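Local coordinates for protein transcriptional activator of comK gene (Bacillus halodurans, PDB 2HQB) that probably activates transcription of the competence gene comK and belongs to a lipoprotein family related to the substrate-binding proteins of ABC transporters, at residues 182-187 with 221-226; 195-200 with 205-210. All blocks are in the same frame, centred on the assembly; numbering follows the deposited sequence.

Contact 1 (182-187 with 221-226)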
loop_
_atom_site.group_PDB
_atom_site.type_symbol
_atom_site.label_atom_id
_atom_site.label_comp_id
_atom_site.label_asym_id
_atom_site.label_seq_id
_atom_site.Cartn_x
_atom_site.Cartn_y
_atom_site.Cartn_z
ATOM N N VAL A 182 11.283 -23.059 -2.393
ATOM C CA VAL A 182 11.149 -21.626 -2.633
ATOM C C VAL A 182 11.900 -20.997 -1.453
ATOM O O VAL A 182 11.746 -21.419 -0.306
ATOM C CB VAL A 182 9.655 -21.173 -2.638
ATOM C CG1 VAL A 182 9.531 -19.785 -3.230
ATOM C CG2 VAL A 182 8.806 -22.143 -3.433
ATOM N N ASP A 183 12.706 -19.985 -1.721
ATOM C CA ASP A 183 13.494 -19.387 -0.659
ATOM C C ASP A 183 13.392 -17.863 -0.477
ATOM O O ASP A 183 14.051 -17.289 0.388
ATOM C CB ASP A 183 14.956 -19.801 -0.856
ATOM C CG ASP A 183 15.507 -19.394 -2.223
ATOM O OD1 ASP A 183 16.721 -19.606 -2.458
ATOM O OD2 ASP A 183 14.728 -18.868 -3.057
ATOM N N VAL A 184 12.602 -17.204 -1.309
ATOM C CA VAL A 184 12.396 -15.769 -1.178
ATOM C C VAL A 184 10.888 -15.589 -1.302
ATOM O O VAL A 184 10.291 -16.003 -2.304
ATOM C CB VAL A 184 13.115 -14.988 -2.281
ATOM C CG1 VAL A 184 13.003 -13.497 -2.028
ATOM C CG2 VAL A 184 14.562 -15.410 -2.332
ATOM N N PHE A 185 10.278 -14.996 -0.276
ATOM C CA PHE A 185 8.832 -14.781 -0.263
ATOM C C PHE A 185 8.311 -13.314 -0.239
ATOM O O PHE A 185 8.922 -12.385 0.324
ATOM C CB PHE A 185 8.226 -15.569 0.889
ATOM C CG PHE A 185 8.537 -17.043 0.847
ATOM C CD1 PHE A 185 9.779 -17.523 1.252
ATOM C CD2 PHE A 185 7.562 -17.963 0.469
ATOM C CE1 PHE A 185 10.045 -18.903 1.294
ATOM C CE2 PHE A 185 7.816 -19.347 0.509
ATOM C CZ PHE A 185 9.060 -19.813 0.925
ATOM N N TYR A 186 7.178 -13.127 -0.909
ATOM C CA TYR A 186 6.511 -11.837 -1.006
ATOM C C TYR A 186 5.109 -12.084 -0.464
ATOM O O TYR A 186 4.203 -12.422 -1.228
ATOM C CB TYR A 186 6.429 -11.401 -2.472
ATOM C CG TYR A 186 5.885 -10.008 -2.653
ATOM C CD1 TYR A 186 6.172 -8.991 -1.726
ATOM C CD2 TYR A 186 5.105 -9.680 -3.756
ATOM C CE1 TYR A 186 5.689 -7.668 -1.902
ATOM C CE2 TYR A 186 4.625 -8.359 -3.932
ATOM C CZ TYR A 186 4.930 -7.371 -2.998
ATOM O OH TYR A 186 4.498 -6.084 -3.197
ATOM N N PRO A 187 4.915 -11.958 0.864
ATOM C CA PRO A 187 3.568 -12.200 1.423
ATOM C C PRO A 187 2.763 -10.902 1.365
ATOM O O PRO A 187 2.703 -10.126 2.318
ATOM C CB PRO A 187 3.870 -12.723 2.828
ATOM C CG PRO A 187 5.176 -12.008 3.198
ATOM C CD PRO A 187 5.940 -11.760 1.915
ATOM N N THR A 221 16.301 -10.273 7.183
ATOM C CA THR A 221 15.476 -11.294 6.523
ATOM C C THR A 221 14.696 -10.534 5.442
ATOM O O THR A 221 14.290 -11.084 4.410
ATOM C CB THR A 221 14.446 -11.870 7.474
ATOM O OG1 THR A 221 15.063 -12.843 8.297
ATOM C CG2 THR A 221 13.315 -12.501 6.724
ATOM N N ILE A 222 14.484 -9.250 5.722
ATOM C CA ILE A 222 13.758 -8.357 4.842
ATOM C C ILE A 222 14.736 -7.749 3.855
ATOM O O ILE A 222 15.368 -6.743 4.144
ATOM C CB ILE A 222 13.057 -7.270 5.678
ATOM C CG1 ILE A 222 12.147 -7.952 6.710
ATOM C CG2 ILE A 222 12.218 -6.381 4.810
ATOM C CD1 ILE A 222 11.021 -8.796 6.117
ATOM N N LEU A 223 14.867 -8.403 2.704
ATOM C CA LEU A 223 15.739 -7.979 1.617
ATOM C C LEU A 223 15.404 -6.548 1.286
ATOM O O LEU A 223 16.282 -5.693 1.141
ATOM C CB LEU A 223 15.471 -8.847 0.392
ATOM C CG LEU A 223 15.493 -10.342 0.723
ATOM C CD1 LEU A 223 15.127 -11.165 -0.501
ATOM C CD2 LEU A 223 16.879 -10.709 1.243
ATOM N N THR A 224 14.102 -6.314 1.157
ATOM C CA THR A 224 13.547 -4.993 0.868
ATOM C C THR A 224 12.037 -5.021 1.072
ATOM O O THR A 224 11.454 -6.070 1.351
ATOM C CB THR A 224 13.917 -4.551 -0.571
ATOM O OG1 THR A 224 15.245 -4.037 -0.530
ATOM C CG2 THR A 224 13.000 -3.456 -1.127
ATOM N N SER A 225 11.411 -3.863 0.933
ATOM C CA SER A 225 9.987 -3.749 1.114
ATOM C C SER A 225 9.376 -2.898 0.009
ATOM O O SER A 225 9.977 -1.911 -0.420
ATOM C CB SER A 225 9.733 -3.123 2.488
ATOM O OG SER A 225 10.890 -3.271 3.299
ATOM N N THR A 226 8.200 -3.305 -0.471
ATOM C CA THR A 226 7.478 -2.540 -1.483
ATOM C C THR A 226 6.599 -1.541 -0.683
ATOM O O THR A 226 5.484 -1.825 -0.302
ATOM C CB THR A 226 6.630 -3.488 -2.449
ATOM O OG1 THR A 226 5.691 -4.289 -1.717
ATOM C CG2 THR A 226 7.562 -4.430 -3.197
#

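Contact 2 (195-200 with 205-210)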
loop_
_atom_site.group_PDB
_atom_site.type_symbol
_atom_site.label_atom_id
_atom_site.label_comp_id
_atom_site.label_asym_id
_atom_site.label_seq_id
_atom_site.Cartn_x
_atom_site.Cartn_y
_atom_site.Cartn_z
ATOM N N PRO A 195 2.864 -12.321 10.493
ATOM C CA PRO A 195 2.796 -13.747 10.832
ATOM C C PRO A 195 3.680 -14.577 9.877
ATOM O O PRO A 195 4.464 -15.420 10.309
ATOM C CB PRO A 195 1.322 -14.066 10.632
ATOM C CG PRO A 195 0.649 -12.834 11.116
ATOM C CD PRO A 195 1.532 -11.702 10.593
ATOM N N VAL A 196 3.557 -14.307 8.578
ATOM C CA VAL A 196 4.325 -15.021 7.568
ATOM C C VAL A 196 5.781 -14.570 7.509
ATOM O O VAL A 196 6.654 -15.398 7.270
ATOM C CB VAL A 196 3.687 -14.881 6.149
ATOM C CG1 VAL A 196 4.657 -15.364 5.090
ATOM C CG2 VAL A 196 2.393 -15.687 6.056
ATOM N N VAL A 197 6.059 -13.280 7.711
ATOM C CA VAL A 197 7.452 -12.823 7.678
ATOM C C VAL A 197 8.204 -13.529 8.794
ATOM O O VAL A 197 9.308 -14.029 8.598
ATOM C CB VAL A 197 7.583 -11.280 7.856
ATOM C CG1 VAL A 197 8.959 -10.933 8.272
ATOM C CG2 VAL A 197 7.365 -10.600 6.559
ATOM N N GLU A 198 7.592 -13.562 9.965
ATOM C CA GLU A 198 8.152 -14.235 11.130
ATOM C C GLU A 198 8.562 -15.682 10.827
ATOM O O GLU A 198 9.734 -16.053 10.972
ATOM C CB GLU A 198 7.112 -14.283 12.224
ATOM C CG GLU A 198 7.648 -13.867 13.525
ATOM C CD GLU A 198 7.522 -12.397 13.709
ATOM O OE1 GLU A 198 6.427 -11.963 14.114
ATOM O OE2 GLU A 198 8.504 -11.677 13.441
ATOM N N ALA A 199 7.563 -16.491 10.447
ATOM C CA ALA A 199 7.738 -17.902 10.105
ATOM C C ALA A 199 8.918 -18.037 9.132
ATOM O O ALA A 199 9.645 -19.036 9.127
ATOM C CB ALA A 199 6.421 -18.467 9.473
ATOM N N ILE A 200 9.108 -17.018 8.307
ATOM C CA ILE A 200 10.209 -17.007 7.356
ATOM C C ILE A 200 11.501 -16.775 8.118
ATOM O O ILE A 200 12.400 -17.602 8.072
ATOM C CB ILE A 200 10.024 -15.898 6.328
ATOM C CG1 ILE A 200 8.753 -16.182 5.516
ATOM C CG2 ILE A 200 11.243 -15.798 5.455
ATOM C CD1 ILE A 200 8.297 -15.054 4.645
ATOM N N ASP A 205 14.594 -18.129 5.673
ATOM C CA ASP A 205 14.478 -17.728 4.279
ATOM C C ASP A 205 14.425 -16.183 4.193
ATOM O O ASP A 205 14.485 -15.489 5.218
ATOM C CB ASP A 205 13.237 -18.384 3.648
ATOM C CG ASP A 205 13.504 -19.829 3.186
ATOM O OD1 ASP A 205 14.449 -20.008 2.389
ATOM O OD2 ASP A 205 12.783 -20.774 3.601
ATOM N N PHE A 206 14.339 -15.658 2.975
ATOM C CA PHE A 206 14.264 -14.212 2.725
ATOM C C PHE A 206 12.850 -13.741 2.366
ATOM O O PHE A 206 12.095 -14.441 1.703
ATOM C CB PHE A 206 15.202 -13.831 1.575
ATOM C CG PHE A 206 16.649 -13.835 1.954
ATOM C CD1 PHE A 206 17.627 -14.114 1.009
ATOM C CD2 PHE A 206 17.040 -13.517 3.248
ATOM C CE1 PHE A 206 18.971 -14.074 1.348
ATOM C CE2 PHE A 206 18.386 -13.473 3.591
ATOM C CZ PHE A 206 19.348 -13.754 2.632
ATOM N N ALA A 207 12.482 -12.549 2.808
ATOM C CA ALA A 207 11.169 -12.059 2.449
ATOM C C ALA A 207 11.257 -10.655 1.869
ATOM O O ALA A 207 12.311 -10.022 1.928
ATOM C CB ALA A 207 10.273 -12.071 3.654
ATOM N N ILE A 208 10.161 -10.204 1.259
ATOM C CA ILE A 208 10.061 -8.831 0.735
ATOM C C ILE A 208 8.958 -8.126 1.548
ATOM O O ILE A 208 7.837 -8.638 1.651
ATOM C CB ILE A 208 9.653 -8.758 -0.771
ATOM C CG1 ILE A 208 10.712 -9.417 -1.659
ATOM C CG2 ILE A 208 9.512 -7.297 -1.189
ATOM C CD1 ILE A 208 12.072 -8.824 -1.515
ATOM N N GLY A 209 9.281 -6.976 2.140
ATOM C CA GLY A 209 8.295 -6.232 2.911
ATOM C C GLY A 209 7.077 -5.762 2.108
ATOM O O GLY A 209 7.156 -5.503 0.901
ATOM N N TYR A 210 5.944 -5.628 2.790
ATOM C CA TYR A 210 4.710 -5.204 2.145
ATOM C C TYR A 210 4.084 -3.936 2.734
ATOM O O TYR A 210 3.777 -3.891 3.920
ATOM C CB TYR A 210 3.672 -6.329 2.216
ATOM C CG TYR A 210 2.505 -6.096 1.299
ATOM C CD1 TYR A 210 2.699 -6.070 -0.097
ATOM C CD2 TYR A 210 1.213 -5.892 1.806
ATOM C CE1 TYR A 210 1.646 -5.852 -0.971
ATOM C CE2 TYR A 210 0.132 -5.661 0.935
ATOM C CZ TYR A 210 0.366 -5.643 -0.465
ATOM O OH TYR A 210 -0.661 -5.394 -1.361
#

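Contact 1 (182-187 with 221-226)
In the mixed sheet of a domain of the periplasmic-binding-protein type, V184 and Y186 of strand 184-186 reach L223 and T226 across the strand that lies between them. Strand 184-186 and the strand beginning at I222 lie on the two flanks of strand 206-211, and their touching parts, 184-186 and 223-226, run 19° apart. Their backbones are too distant to pair: V184 CA lies 8.9 Å from L223 CA, so the span is bridged by side chains. At one end, methyl CG1 of V184 meets methyl CD1 of L223 at 3.5 Å, the two side chains slanting across each other. Further along, Y186 and T226 come from opposite directions. The tyrosine CG is anti to the backbone N (chi1 -174°), which carries the ring out across the middle strand, past the side chain of I208. Y186 OH and T226 OG1 are hydrogen-bonded at 2.6 Å, and the threonine oxygen lies at the edge of the ring, in its plane. F144 stacks on the same ring, while helix 110-122 covers the contact through M112, V119 and A120. T226 OG1 is also bonded to the carbonyl O of G209 in the middle strand. The threonine hydroxyl therefore joins three strands at one buried point, satisfying the phenol oxygen inside apolar surroundings and fixing where the far end of the tyrosine lies.

Contact 2 (195-200 with 205-210)
I200 overlaps A207 and D205 with two different branches of its side chain. Its CD1 methyl sits 3.7 Å from A207 CB. Its CG2 methyl lies against the backbone of D205, nearest D205 O at 3.3 Å, with D205 CB 3.7 Å from the same methyl. The place of CG2 follows from chi1 of -63°: with CG1 anti to the carbonyl carbon, CG2 is anti to the backbone N and faces the start of the returning chain. One turn earlier V197 adds a looser touch, CG2 to A207 CB at 4.4 Å, so the small alanine side chain is met by two branched residues of the helix. The pair is the helix-to-strand half of a beta-alpha-beta crossover, in which strand 184-186 leads into helix 193-203 and the chain then turns back into strand 206-211. The axes of segments 195-200 and 206-210 pass 8.4 Å apart and run nearly antiparallel, at 154°. At the turn, D205 N donates to I200 O at 3.3 Å with an N-H...O angle of 150°. I200 also packs on F185 of the preceding strand and on F174 of helix 167-178, while V197 reaches I222 in the strand beyond A207.

Overall arrangement
Strand 206-211 is common ground for both contacts: it is one partner in contact 2 and the middle strand spanned by contact 1. Their centres are about 6 Å apart, yet they sit on opposite faces of the sheet, one beneath helix 110-122 and the other beneath helix 193-203. Backbone pairing ties them together, with I208 N near F185 O at 2.7 Å, a probable hydrogen bond. All the touching residues of contact 1 are buried, and its polar link is between hydroxyls; contact 2 is largely apolar, with a backbone bond at its end, where D205 is partly exposed.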